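Local coordinates for protein teichoic acid D-alanine hydrolase (Staphylococcus aureus, PDB 5ZH8) that removes D-alanyl groups from wall teichoic acid and lipoteichoic acid, and affects methicillin resistance, autolysis and cell wall structure, at residues Leu243-Thr248 with Met295-Thr300; Thr338-Asn343 with Lys387-Lys392; Thr352-Asp357 with Val373-Ile378; Asp357-Val362 with Leu383-Pro388. All coordinates share one frame; numbering follows the deposited sequence.

Overall arrangement
Interaction 1 closes first along the chain; the other three follow and interlock. Interaction 3 is nested inside the loop closed by interaction 2, interactions 3 and 4 cross, and interactions 2 and 4 end on the same segment, sharing Lys387 and Pro388. The neighbouring strands 340-346, 349-355 and 359-365 of the large antiparallel sheet carry interactions 2, 3 and 4, whose centres lie about 7 to 10 Å apart. Helix 371-382 and the tail behind it supply their partners. Helix 292-303, which carries interaction 1 about 18 to 21 Å away, packs on these same strands through Met295, Ile299 and Thr300. Helices thus sandwich the sheet, as in the beta-lactamase and penicillin-binding protein family.

Interaction 1 of 4, residues Leu243-Thr248 with Met295-Thr300; sequences LKLQHT and MGKLIT
Three leucines and the aliphatic chain of Lys297 carry this buried contact. Leu243 CD1 meets Leu298 CD1 at 3.5 Å, the two side chains crossing obliquely; Leu298 has its CG anti to the backbone N (chi1 170°), beside the carbonyl carbon. Leu245 crosses Leu298 as well, its CD1 lying 4.2 Å from Leu298 CB, while its other methyl, CD2, sits 4.0 Å from Lys297 CD. The loop can bring both leucines to the helix because a Schellman motif has just ended helix 231-240: Lys244 takes positive phi (46°) at the C-prime position, with Leu245 N bonded to Gly240 O and Lys244 N to Asp241 O. The remaining contacts are polar or mixed. Lys297 runs past Leu245 in the opposite direction, bent at chi3, so that its NZ comes within 3.6 Å of Lys244 O without forming a hydrogen bond. Beyond the two segments, Gln301 NE2 bonds Leu243 O, and Asp294 grips both His247 N and Thr248 OG1.

Interaction 2 of 4, residues Thr338-Asn343 with Lys387-Lys392; sequences TLNRLN and KPYNTK
Here the C-terminal tail that follows helix 371-382 lies against the start of strand 340-346, an inner strand of the large antiparallel sheet. The close-packed part runs from Thr338, the most covered residue, to Tyr389 and Asn390. Thr338 lies against the Lys387 backbone: Lys387 O receives a CA-H...O approach from Thr338 CA at 3.3 Å, and Thr338 CG2 lies 3.7 Å from that same Lys387 O. Tyr389 has CG anti to its backbone N (chi1 -176°), which sends the ring in along the chain of Thr338 to Asn340: CB sits 3.5 Å from Thr338 C, and CD2 is 3.8 Å from Leu339 CA. Asn340 OD1 comes to the ring edge, 3.6 Å from Tyr389 CE2, with the amide and ring planes 66° apart. The phenol hydroxyl reaches beyond both segments to hydrogen-bond Asp357 OD1, so the ring is held at both ends. Backbone bonds of Tyr389 and Asn390 to Pro337 dock the tail further. The loose, solvent side is confined to the side chains of Lys387 and Pro388, which are exposed and turn away from the strand. Among the buried polar groups, Asn390 ND2 gives a 2.8 Å hydrogen bond to Asn340 OD1, meeting the oxygen nearly along its C=O axis and within the amide plane of Asn390.

Interaction 3 of 4, residues Thr352-Asp357 with Val373-Ile378; sequences TVYYND and VRIKHI
Strand 352-355 and helix 373-378 run nearly parallel, 21° between their directions and 9.1 Å between their axes, with Tyr354 and Ile375 closest at the CA level. This is the C-terminal helix packed on the antiparallel sheet, a layer expected of the beta-lactamase and penicillin-binding protein fold. Ile375 is the residue most covered here and touches both Thr352 and Tyr354. Its CG1 stands anti to the backbone N (chi1 -159°) and extends the chain toward the strand, where CD1 reaches the backbone at 3.5 Å from Thr352 O and also touches Thr352 CG2. The second branch, CG2, sits over the centre of one face of the Tyr354 ring in a CH-pi contact, 3.7 Å from the centroid and 12° off the normal. Ile375 also touches Val361 on the neighbouring strand 359-365. Lys376 adds its aliphatic chain obliquely to the same ring. The Tyr354 hydroxyl bonds to Glu372 one helical turn before Lys376, whose CG lies 3.3 Å from Tyr354 OH.

Interaction 4 of 4, residues Asp357-Val362 with Leu383-Pro388; sequences DKYVVV and LKQNKP
Tyr359 and Leu383 both leave the backbone toward the other segment, and a first torsion that sets CG anti to the carbonyl carbon then lets them cross obliquely, while Gln385 bends at chi2 (-60°) and folds its amide back beside the tyrosine. Leu383 CD1 thereby lies over one face of the Tyr359 ring, 4.0 Å from the centroid, a CH-pi contact. The same methyl meets Val361 CG2 tip to tip at 3.9 Å. Gln385 comes to the ring edge, its CD 3.5 Å from Tyr359 CD2, with the amide plane turned 74° from the ring. Across from Leu383, Lys358 CG lies over the rim of the opposite face. The contact joins strand 359-365 to the turn that leaves helix 371-382, where Lys384, with positive phi, is the first residue after the helix to leave helical geometry. Gln385 NE2 closes that turn with a 2.9 Å bond to Leu383 O, nearly straight at the hydrogen (172°), and Gln385 OE1 is taken by Asn356 ND2. The Tyr359 hydroxyl bonds Lys75. One water accepts from Gln385 NE2 and, weakly, from Lys358 NZ and Lys387 NZ. With both amide ends engaged, the Gln385 rotation is fixed, and the water, weakly bonded to both amines, may partly screen their like charges.

Interaction 1 of 4, residues Leu243-Thr248 with Met295-Thr300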
loop_
_atom_site.group_PDB
_atom_site.type_symbol
_atom_site.label_atom_id
_atom_site.label_comp_id
_atom_site.label_asym_id
_atom_site.label_seq_id
_atom_site.Cartn_x
_atom_site.Cartn_y
_atom_site.Cartn_z
ATOM N N LEU A 243 5.065 0.492 -33.222
ATOM C CA LEU A 243 6.226 0.825 -32.393
ATOM C C LEU A 243 6.997 -0.411 -31.904
ATOM O O LEU A 243 7.783 -0.313 -30.969
ATOM C CB LEU A 243 5.799 1.705 -31.217
ATOM C CG LEU A 243 5.047 2.994 -31.572
ATOM C CD1 LEU A 243 4.896 3.873 -30.338
ATOM C CD2 LEU A 243 5.730 3.767 -32.693
ATOM N N LYS A 244 6.786 -1.555 -32.561
ATOM C CA LYS A 244 7.526 -2.798 -32.292
ATOM C C LYS A 244 7.641 -3.121 -30.807
ATOM O O LYS A 244 8.715 -3.462 -30.311
ATOM C CB LYS A 244 8.918 -2.749 -32.931
ATOM C CG LYS A 244 8.899 -2.744 -34.452
ATOM C CD LYS A 244 10.304 -2.776 -35.047
ATOM C CE LYS A 244 10.267 -3.037 -36.551
ATOM N NZ LYS A 244 9.390 -2.070 -37.275
ATOM N N LEU A 245 6.521 -2.995 -30.103
ATOM C CA LEU A 245 6.440 -3.389 -28.708
ATOM C C LEU A 245 6.100 -4.873 -28.653
ATOM O O LEU A 245 4.928 -5.258 -28.643
ATOM C CB LEU A 245 5.381 -2.562 -27.979
ATOM C CG LEU A 245 5.543 -1.049 -28.036
ATOM C CD1 LEU A 245 4.538 -0.425 -27.083
ATOM C CD2 LEU A 245 6.949 -0.623 -27.664
ATOM N N GLN A 246 7.145 -5.696 -28.623
ATOM C CA GLN A 246 7.012 -7.146 -28.754
ATOM C C GLN A 246 7.167 -7.878 -27.427
ATOM O O GLN A 246 7.137 -9.111 -27.386
ATOM C CB GLN A 246 8.050 -7.657 -29.752
ATOM C CG GLN A 246 7.885 -7.045 -31.133
ATOM C CD GLN A 246 8.941 -7.498 -32.107
ATOM O OE1 GLN A 246 10.126 -7.505 -31.793
ATOM N NE2 GLN A 246 8.516 -7.874 -33.301
ATOM N N HIS A 247 7.347 -7.115 -26.349
ATOM C CA HIS A 247 7.441 -7.661 -24.994
ATOM C C HIS A 247 6.412 -6.968 -24.093
ATOM O O HIS A 247 6.654 -6.696 -22.921
ATOM C CB HIS A 247 8.867 -7.497 -24.473
ATOM C CG HIS A 247 9.877 -8.286 -25.249
ATOM N ND1 HIS A 247 10.339 -7.895 -26.488
ATOM C CD2 HIS A 247 10.500 -9.455 -24.968
ATOM C CE1 HIS A 247 11.209 -8.785 -26.932
ATOM N NE2 HIS A 247 11.327 -9.739 -26.027
ATOM N N THR A 248 5.256 -6.696 -24.688
ATOM C CA THR A 248 4.133 -6.052 -24.035
ATOM C C THR A 248 2.890 -6.842 -24.408
ATOM O O THR A 248 2.689 -7.168 -25.584
ATOM C CB THR A 248 3.964 -4.615 -24.546
ATOM O OG1 THR A 248 5.106 -3.834 -24.171
ATOM C CG2 THR A 248 2.689 -3.977 -23.997
ATOM N N MET A 295 8.408 -0.047 -22.317
ATOM C CA MET A 295 7.833 1.226 -21.881
ATOM C C MET A 295 8.728 2.399 -22.265
ATOM O O MET A 295 8.241 3.432 -22.706
ATOM C CB MET A 295 7.596 1.226 -20.371
ATOM C CG MET A 295 7.026 2.531 -19.818
ATOM S SD MET A 295 5.586 3.233 -20.655
ATOM C CE MET A 295 4.256 2.614 -19.633
ATOM N N GLY A 296 10.034 2.240 -22.081
ATOM C CA GLY A 296 10.989 3.250 -22.519
ATOM C C GLY A 296 10.999 3.368 -24.033
ATOM O O GLY A 296 11.046 4.471 -24.579
ATOM N N LYS A 297 10.958 2.222 -24.708
ATOM C CA LYS A 297 10.906 2.167 -26.169
ATOM C C LYS A 297 9.674 2.913 -26.696
ATOM O O LYS A 297 9.740 3.583 -27.724
ATOM C CB LYS A 297 10.896 0.701 -26.634
ATOM C CG LYS A 297 11.010 0.515 -28.134
ATOM C CD LYS A 297 10.825 -0.935 -28.564
ATOM C CE LYS A 297 12.033 -1.794 -28.218
ATOM N NZ LYS A 297 11.959 -3.139 -28.857
ATOM N N LEU A 298 8.552 2.792 -25.986
ATOM C CA LEU A 298 7.323 3.507 -26.337
ATOM C C LEU A 298 7.473 5.022 -26.208
ATOM O O LEU A 298 7.145 5.764 -27.125
ATOM C CB LEU A 298 6.173 3.033 -25.447
ATOM C CG LEU A 298 4.871 3.828 -25.491
ATOM C CD1 LEU A 298 4.269 3.805 -26.888
ATOM C CD2 LEU A 298 3.913 3.273 -24.449
ATOM N N ILE A 299 7.961 5.468 -25.060
ATOM C CA ILE A 299 8.077 6.892 -24.766
ATOM C C ILE A 299 9.117 7.581 -25.645
ATOM O O ILE A 299 8.870 8.672 -26.146
ATOM C CB ILE A 299 8.398 7.113 -23.274
ATOM C CG1 ILE A 299 7.170 6.766 -22.439
ATOM C CG2 ILE A 299 8.826 8.551 -22.998
ATOM C CD1 ILE A 299 7.509 6.414 -21.012
ATOM N N THR A 300 10.272 6.949 -25.834
ATOM C CA THR A 300 11.327 7.542 -26.651
ATOM C C THR A 300 10.890 7.695 -28.106
ATOM O O THR A 300 11.232 8.678 -28.761
ATOM C CB THR A 300 12.617 6.710 -26.626
ATOM O OG1 THR A 300 12.324 5.359 -27.001
ATOM C CG2 THR A 300 13.251 6.752 -25.254
#

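Interaction 2 of 4, residues Thr338-Asn343 with Lys387-Lys392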
loop_
_atom_site.group_PDB
_atom_site.type_symbol
_atom_site.label_atom_id
_atom_site.label_comp_id
_atom_site.label_asym_id
_atom_site.label_seq_id
_atom_site.Cartn_x
_atom_site.Cartn_y
_atom_site.Cartn_z
ATOM N N THR A 338 9.542 19.469 -13.650
ATOM C CA THR A 338 10.905 18.961 -13.840
ATOM C C THR A 338 10.958 17.644 -14.597
ATOM O O THR A 338 12.051 17.146 -14.883
ATOM C CB THR A 338 11.606 18.740 -12.490
ATOM O OG1 THR A 338 10.913 17.720 -11.763
ATOM C CG2 THR A 338 11.621 20.004 -11.678
ATOM N N LEU A 339 9.788 17.084 -14.919
ATOM C CA LEU A 339 9.704 15.712 -15.431
ATOM C C LEU A 339 8.308 15.357 -15.917
ATOM O O LEU A 339 7.341 16.028 -15.576
ATOM C CB LEU A 339 10.116 14.724 -14.334
ATOM C CG LEU A 339 9.333 14.806 -13.009
ATOM C CD1 LEU A 339 8.045 13.986 -13.049
ATOM C CD2 LEU A 339 10.205 14.355 -11.841
ATOM N N ASN A 340 8.225 14.305 -16.728
ATOM C CA ASN A 340 6.954 13.662 -17.061
ATOM C C ASN A 340 6.882 12.349 -16.291
ATOM O O ASN A 340 7.889 11.656 -16.134
ATOM C CB ASN A 340 6.828 13.391 -18.568
ATOM C CG ASN A 340 6.494 14.640 -19.369
ATOM O OD1 ASN A 340 6.615 15.765 -18.879
ATOM N ND2 ASN A 340 6.080 14.443 -20.617
ATOM N N ARG A 341 5.686 12.003 -15.833
ATOM C CA ARG A 341 5.508 10.876 -14.940
ATOM C C ARG A 341 4.368 9.956 -15.377
ATOM O O ARG A 341 3.296 10.425 -15.760
ATOM C CB ARG A 341 5.250 11.398 -13.527
ATOM C CG ARG A 341 4.766 10.361 -12.529
ATOM C CD ARG A 341 4.590 10.996 -11.161
ATOM N NE ARG A 341 4.310 10.005 -10.120
ATOM C CZ ARG A 341 3.101 9.518 -9.840
ATOM N NH1 ARG A 341 2.036 9.915 -10.528
ATOM N NH2 ARG A 341 2.954 8.630 -8.874
ATOM N N LEU A 342 4.626 8.651 -15.324
ATOM C CA LEU A 342 3.573 7.635 -15.371
ATOM C C LEU A 342 3.669 6.773 -14.116
ATOM O O LEU A 342 4.752 6.592 -13.559
ATOM C CB LEU A 342 3.691 6.734 -16.604
ATOM C CG LEU A 342 3.330 7.347 -17.952
ATOM C CD1 LEU A 342 4.490 8.135 -18.515
ATOM C CD2 LEU A 342 2.918 6.276 -18.948
ATOM N N ASN A 343 2.528 6.253 -13.680
ATOM C CA ASN A 343 2.485 5.393 -12.517
ATOM C C ASN A 343 1.197 4.569 -12.478
ATOM O O ASN A 343 0.117 5.077 -12.766
ATOM C CB ASN A 343 2.618 6.220 -11.235
ATOM C CG ASN A 343 2.572 5.361 -9.991
ATOM O OD1 ASN A 343 3.585 4.821 -9.549
ATOM N ND2 ASN A 343 1.394 5.248 -9.411
ATOM N N LYS A 387 15.463 19.656 -12.463
ATOM C CA LYS A 387 15.681 20.932 -13.131
ATOM C C LYS A 387 14.549 21.212 -14.121
ATOM O O LYS A 387 13.883 20.277 -14.569
ATOM C CB LYS A 387 17.033 20.911 -13.847
ATOM C CG LYS A 387 17.162 19.822 -14.896
ATOM C CD LYS A 387 18.606 19.603 -15.313
ATOM C CE LYS A 387 18.674 18.750 -16.574
ATOM N NZ LYS A 387 20.075 18.416 -16.969
ATOM N N PRO A 388 14.332 22.493 -14.474
ATOM C CA PRO A 388 13.188 22.864 -15.295
ATOM C C PRO A 388 13.072 22.033 -16.561
ATOM O O PRO A 388 14.069 21.801 -17.240
ATOM C CB PRO A 388 13.474 24.318 -15.655
ATOM C CG PRO A 388 14.305 24.816 -14.530
ATOM C CD PRO A 388 15.177 23.659 -14.168
ATOM N N TYR A 389 11.856 21.590 -16.859
ATOM C CA TYR A 389 11.591 20.773 -18.037
ATOM C C TYR A 389 10.383 21.303 -18.810
ATOM O O TYR A 389 10.501 21.638 -19.982
ATOM C CB TYR A 389 11.386 19.309 -17.631
ATOM C CG TYR A 389 11.194 18.368 -18.796
ATOM C CD1 TYR A 389 12.045 18.408 -19.900
ATOM C CD2 TYR A 389 10.164 17.422 -18.799
ATOM C CE1 TYR A 389 11.871 17.548 -20.972
ATOM C CE2 TYR A 389 9.986 16.561 -19.874
ATOM C CZ TYR A 389 10.845 16.633 -20.950
ATOM O OH TYR A 389 10.687 15.776 -22.002
ATOM N N ASN A 390 9.232 21.369 -18.148
ATOM C CA ASN A 390 8.022 21.952 -18.717
ATOM C C ASN A 390 7.711 23.242 -17.983
ATOM O O ASN A 390 8.043 23.383 -16.808
ATOM C CB ASN A 390 6.831 20.994 -18.575
ATOM C CG ASN A 390 7.070 19.658 -19.250
ATOM O OD1 ASN A 390 7.573 19.607 -20.370
ATOM N ND2 ASN A 390 6.705 18.572 -18.575
ATOM N N THR A 391 7.059 24.172 -18.677
ATOM C CA THR A 391 6.744 25.483 -18.126
ATOM C C THR A 391 5.243 25.682 -18.053
ATOM O O THR A 391 4.559 25.674 -19.070
ATOM C CB THR A 391 7.367 26.608 -18.967
ATOM O OG1 THR A 391 8.771 26.373 -19.109
ATOM C CG2 THR A 391 7.156 27.959 -18.308
ATOM N N LYS A 392 4.746 25.855 -16.834
ATOM C CA LYS A 392 3.324 26.063 -16.576
ATOM C C LYS A 392 2.828 27.318 -17.293
ATOM O O LYS A 392 3.452 28.365 -17.185
ATOM C CB LYS A 392 3.099 26.209 -15.067
ATOM C CG LYS A 392 1.646 26.261 -14.631
ATOM C CD LYS A 392 1.561 26.408 -13.120
ATOM C CE LYS A 392 0.141 26.204 -12.619
ATOM N NZ LYS A 392 0.044 26.409 -11.144
#

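Interaction 3 of 4, residues Thr352-Asp357 with Val373-Ile378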
loop_
_atom_site.group_PDB
_atom_site.type_symbol
_atom_site.label_atom_id
_atom_site.label_comp_id
_atom_site.label_asym_id
_atom_site.label_seq_id
_atom_site.Cartn_x
_atom_site.Cartn_y
_atom_site.Cartn_z
ATOM N N THR A 352 6.279 2.523 -12.494
ATOM C CA THR A 352 6.486 3.961 -12.435
ATOM C C THR A 352 7.521 4.394 -13.465
ATOM O O THR A 352 8.481 3.676 -13.734
ATOM C CB THR A 352 6.913 4.396 -11.016
ATOM O OG1 THR A 352 6.015 3.836 -10.042
ATOM C CG2 THR A 352 6.902 5.907 -10.885
ATOM N N VAL A 353 7.297 5.568 -14.050
ATOM C CA VAL A 353 8.144 6.098 -15.113
ATOM C C VAL A 353 8.371 7.569 -14.833
ATOM O O VAL A 353 7.418 8.326 -14.687
ATOM C CB VAL A 353 7.486 5.990 -16.511
ATOM C CG1 VAL A 353 8.473 6.393 -17.596
ATOM C CG2 VAL A 353 6.956 4.587 -16.775
ATOM N N TYR A 354 9.632 7.962 -14.740
ATOM C CA TYR A 354 10.017 9.368 -14.705
ATOM C C TYR A 354 10.834 9.600 -15.955
ATOM O O TYR A 354 11.716 8.794 -16.261
ATOM C CB TYR A 354 10.903 9.659 -13.500
ATOM C CG TYR A 354 10.200 10.029 -12.214
ATOM C CD1 TYR A 354 8.904 9.614 -11.931
ATOM C CD2 TYR A 354 10.876 10.769 -11.253
ATOM C CE1 TYR A 354 8.302 9.960 -10.737
ATOM C CE2 TYR A 354 10.288 11.108 -10.061
ATOM C CZ TYR A 354 9.008 10.707 -9.805
ATOM O OH TYR A 354 8.460 11.076 -8.603
ATOM N N TYR A 355 10.550 10.675 -16.689
ATOM C CA TYR A 355 11.366 10.979 -17.853
ATOM C C TYR A 355 11.407 12.435 -18.247
ATOM O O TYR A 355 10.586 13.243 -17.807
ATOM C CB TYR A 355 10.946 10.123 -19.055
ATOM C CG TYR A 355 9.663 10.515 -19.747
ATOM C CD1 TYR A 355 9.661 11.458 -20.766
ATOM C CD2 TYR A 355 8.460 9.906 -19.418
ATOM C CE1 TYR A 355 8.494 11.799 -21.415
ATOM C CE2 TYR A 355 7.283 10.245 -20.071
ATOM C CZ TYR A 355 7.309 11.190 -21.067
ATOM O OH TYR A 355 6.152 11.539 -21.716
ATOM N N ASN A 356 12.412 12.744 -19.063
ATOM C CA ASN A 356 12.554 14.038 -19.714
ATOM C C ASN A 356 13.169 13.814 -21.108
ATOM O O ASN A 356 13.049 12.714 -21.656
ATOM C CB ASN A 356 13.352 15.021 -18.832
ATOM C CG ASN A 356 14.773 14.575 -18.560
ATOM O OD1 ASN A 356 15.350 13.788 -19.301
ATOM N ND2 ASN A 356 15.353 15.104 -17.498
ATOM N N ASP A 357 13.813 14.823 -21.690
ATOM C CA ASP A 357 14.362 14.675 -23.040
ATOM C C ASP A 357 15.689 13.908 -23.087
ATOM O O ASP A 357 16.134 13.532 -24.168
ATOM C CB ASP A 357 14.505 16.037 -23.717
ATOM C CG ASP A 357 13.164 16.641 -24.127
ATOM O OD1 ASP A 357 12.102 16.026 -23.879
ATOM O OD2 ASP A 357 13.171 17.752 -24.694
ATOM N N VAL A 373 9.860 6.872 -3.910
ATOM C CA VAL A 373 11.094 7.271 -3.262
ATOM C C VAL A 373 12.275 6.740 -4.064
ATOM O O VAL A 373 13.288 7.424 -4.202
ATOM C CB VAL A 373 11.163 6.773 -1.800
ATOM C CG1 VAL A 373 12.564 6.933 -1.235
ATOM C CG2 VAL A 373 10.173 7.533 -0.925
ATOM N N ARG A 374 12.136 5.532 -4.604
ATOM C CA ARG A 374 13.232 4.907 -5.346
ATOM C C ARG A 374 13.499 5.642 -6.650
ATOM O O ARG A 374 14.627 6.033 -6.927
ATOM C CB ARG A 374 12.941 3.431 -5.646
ATOM C CG ARG A 374 12.718 2.544 -4.428
ATOM C CD ARG A 374 12.286 1.154 -4.877
ATOM N NE ARG A 374 12.256 0.167 -3.795
ATOM C CZ ARG A 374 13.333 -0.389 -3.252
ATOM N NH1 ARG A 374 14.548 -0.042 -3.653
ATOM N NH2 ARG A 374 13.195 -1.286 -2.288
ATOM N N ILE A 375 12.453 5.825 -7.445
ATOM C CA ILE A 375 12.593 6.444 -8.758
ATOM C C ILE A 375 13.015 7.917 -8.638
ATOM O O ILE A 375 13.722 8.425 -9.502
ATOM C CB ILE A 375 11.303 6.277 -9.599
ATOM C CG1 ILE A 375 11.595 6.451 -11.093
ATOM C CG2 ILE A 375 10.214 7.243 -9.146
ATOM C CD1 ILE A 375 10.455 6.031 -11.994
ATOM N N LYS A 376 12.604 8.587 -7.562
ATOM C CA LYS A 376 13.042 9.962 -7.299
ATOM C C LYS A 376 14.523 10.004 -7.009
ATOM O O LYS A 376 15.239 10.867 -7.505
ATOM C CB LYS A 376 12.299 10.576 -6.116
ATOM C CG LYS A 376 10.889 11.023 -6.430
ATOM C CD LYS A 376 10.163 11.425 -5.156
ATOM C CE LYS A 376 8.836 12.119 -5.452
ATOM N NZ LYS A 376 8.488 13.154 -4.422
ATOM N N HIS A 377 14.976 9.066 -6.193
ATOM C CA HIS A 377 16.368 9.020 -5.804
ATOM C C HIS A 377 17.240 8.803 -7.032
ATOM O O HIS A 377 18.319 9.372 -7.141
ATOM C CB HIS A 377 16.594 7.917 -4.782
ATOM C CG HIS A 377 18.012 7.800 -4.329
ATOM N ND1 HIS A 377 18.639 8.777 -3.588
ATOM C CD2 HIS A 377 18.924 6.818 -4.510
ATOM C CE1 HIS A 377 19.879 8.406 -3.336
ATOM N NE2 HIS A 377 20.075 7.217 -3.875
ATOM N N ILE A 378 16.761 7.991 -7.964
ATOM C CA ILE A 378 17.495 7.720 -9.193
ATOM C C ILE A 378 17.496 8.949 -10.114
ATOM O O ILE A 378 18.536 9.365 -10.613
ATOM C CB ILE A 378 16.900 6.497 -9.916
ATOM C CG1 ILE A 378 17.208 5.230 -9.114
ATOM C CG2 ILE A 378 17.433 6.385 -11.336
ATOM C CD1 ILE A 378 16.531 3.978 -9.637
#

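Interaction 4 of 4, residues Asp357-Val362 with Leu383-Pro388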
loop_
_atom_site.group_PDB
_atom_site.type_symbol
_atom_site.label_atom_id
_atom_site.label_comp_id
_atom_site.label_asym_id
_atom_site.label_seq_id
_atom_site.Cartn_x
_atom_site.Cartn_y
_atom_site.Cartn_z
ATOM N N ASP A 357 13.813 14.823 -21.690
ATOM C CA ASP A 357 14.362 14.675 -23.040
ATOM C C ASP A 357 15.689 13.908 -23.087
ATOM O O ASP A 357 16.134 13.532 -24.168
ATOM C CB ASP A 357 14.505 16.037 -23.717
ATOM C CG ASP A 357 13.164 16.641 -24.127
ATOM O OD1 ASP A 357 12.102 16.026 -23.879
ATOM O OD2 ASP A 357 13.171 17.752 -24.694
ATOM N N LYS A 358 16.316 13.672 -21.933
ATOM C CA LYS A 358 17.562 12.903 -21.877
ATOM C C LYS A 358 17.341 11.486 -21.339
ATOM O O LYS A 358 17.771 10.512 -21.955
ATOM C CB LYS A 358 18.606 13.618 -21.019
ATOM C CG LYS A 358 20.013 13.065 -21.200
ATOM C CD LYS A 358 21.018 13.762 -20.306
ATOM C CE LYS A 358 22.412 13.163 -20.432
ATOM N NZ LYS A 358 23.333 13.676 -19.375
ATOM N N TYR A 359 16.683 11.377 -20.192
ATOM C CA TYR A 359 16.488 10.090 -19.541
ATOM C C TYR A 359 15.035 9.635 -19.559
ATOM O O TYR A 359 14.123 10.435 -19.356
ATOM C CB TYR A 359 16.959 10.156 -18.086
ATOM C CG TYR A 359 18.446 10.324 -17.933
ATOM C CD1 TYR A 359 19.311 9.269 -18.179
ATOM C CD2 TYR A 359 18.991 11.544 -17.548
ATOM C CE1 TYR A 359 20.676 9.419 -18.040
ATOM C CE2 TYR A 359 20.357 11.705 -17.404
ATOM C CZ TYR A 359 21.195 10.638 -17.645
ATOM O OH TYR A 359 22.552 10.790 -17.503
ATOM N N VAL A 360 14.829 8.344 -19.798
ATOM C CA VAL A 360 13.562 7.699 -19.472
ATOM C C VAL A 360 13.875 6.608 -18.467
ATOM O O VAL A 360 14.591 5.662 -18.780
ATOM C CB VAL A 360 12.856 7.088 -20.705
ATOM C CG1 VAL A 360 11.503 6.509 -20.307
ATOM C CG2 VAL A 360 12.695 8.130 -21.802
ATOM N N VAL A 361 13.352 6.767 -17.257
ATOM C CA VAL A 361 13.603 5.836 -16.163
ATOM C C VAL A 361 12.320 5.080 -15.879
ATOM O O VAL A 361 11.319 5.681 -15.502
ATOM C CB VAL A 361 14.064 6.570 -14.882
ATOM C CG1 VAL A 361 14.462 5.572 -13.802
ATOM C CG2 VAL A 361 15.209 7.518 -15.195
ATOM N N VAL A 362 12.358 3.764 -16.076
ATOM C CA VAL A 362 11.203 2.897 -15.851
ATOM C C VAL A 362 11.555 1.938 -14.729
ATOM O O VAL A 362 12.521 1.181 -14.843
ATOM C CB VAL A 362 10.836 2.079 -17.117
ATOM C CG1 VAL A 362 9.519 1.328 -16.914
ATOM C CG2 VAL A 362 10.778 2.974 -18.348
ATOM N N LEU A 383 20.973 10.712 -11.057
ATOM C CA LEU A 383 21.053 11.275 -12.408
ATOM C C LEU A 383 20.982 12.805 -12.448
ATOM O O LEU A 383 21.222 13.396 -13.494
ATOM C CB LEU A 383 19.956 10.686 -13.299
ATOM C CG LEU A 383 19.966 9.160 -13.467
ATOM C CD1 LEU A 383 18.791 8.740 -14.331
ATOM C CD2 LEU A 383 21.265 8.666 -14.068
ATOM N N LYS A 384 20.635 13.432 -11.322
ATOM C CA LYS A 384 20.665 14.898 -11.162
ATOM C C LYS A 384 19.804 15.643 -12.191
ATOM O O LYS A 384 20.246 16.625 -12.799
ATOM C CB LYS A 384 22.107 15.406 -11.174
ATOM C CG LYS A 384 22.941 14.826 -10.057
ATOM C CD LYS A 384 24.385 15.308 -10.126
ATOM C CE LYS A 384 25.160 14.654 -11.266
ATOM N NZ LYS A 384 26.641 14.724 -11.053
ATOM N N GLN A 385 18.571 15.172 -12.365
ATOM C CA GLN A 385 17.634 15.748 -13.335
ATOM C C GLN A 385 16.575 16.642 -12.700
ATOM O O GLN A 385 15.574 16.964 -13.330
ATOM C CB GLN A 385 16.952 14.626 -14.122
ATOM C CG GLN A 385 17.924 13.783 -14.917
ATOM C CD GLN A 385 18.682 14.608 -15.936
ATOM O OE1 GLN A 385 18.109 15.079 -16.910
ATOM N NE2 GLN A 385 19.972 14.791 -15.708
ATOM N N ASN A 386 16.789 17.041 -11.454
ATOM C CA ASN A 386 15.863 17.937 -10.799
ATOM C C ASN A 386 16.100 19.349 -11.342
ATOM O O ASN A 386 16.851 20.135 -10.777
ATOM C CB ASN A 386 16.037 17.873 -9.283
ATOM C CG ASN A 386 14.977 18.666 -8.545
ATOM O OD1 ASN A 386 13.861 18.847 -9.041
ATOM N ND2 ASN A 386 15.320 19.149 -7.358
ATOM N N LYS A 387 15.463 19.656 -12.463
ATOM C CA LYS A 387 15.681 20.932 -13.131
ATOM C C LYS A 387 14.549 21.212 -14.121
ATOM O O LYS A 387 13.883 20.277 -14.569
ATOM C CB LYS A 387 17.033 20.911 -13.847
ATOM C CG LYS A 387 17.162 19.822 -14.896
ATOM C CD LYS A 387 18.606 19.603 -15.313
ATOM C CE LYS A 387 18.674 18.750 -16.574
ATOM N NZ LYS A 387 20.075 18.416 -16.969
ATOM N N PRO A 388 14.332 22.493 -14.474
ATOM C CA PRO A 388 13.188 22.864 -15.295
ATOM C C PRO A 388 13.072 22.033 -16.561
ATOM O O PRO A 388 14.069 21.801 -17.240
ATOM C CB PRO A 388 13.474 24.318 -15.655
ATOM C CG PRO A 388 14.305 24.816 -14.530
ATOM C CD PRO A 388 15.177 23.659 -14.168
HETATM O O HOH W 1 22.146 16.307 -17.632
#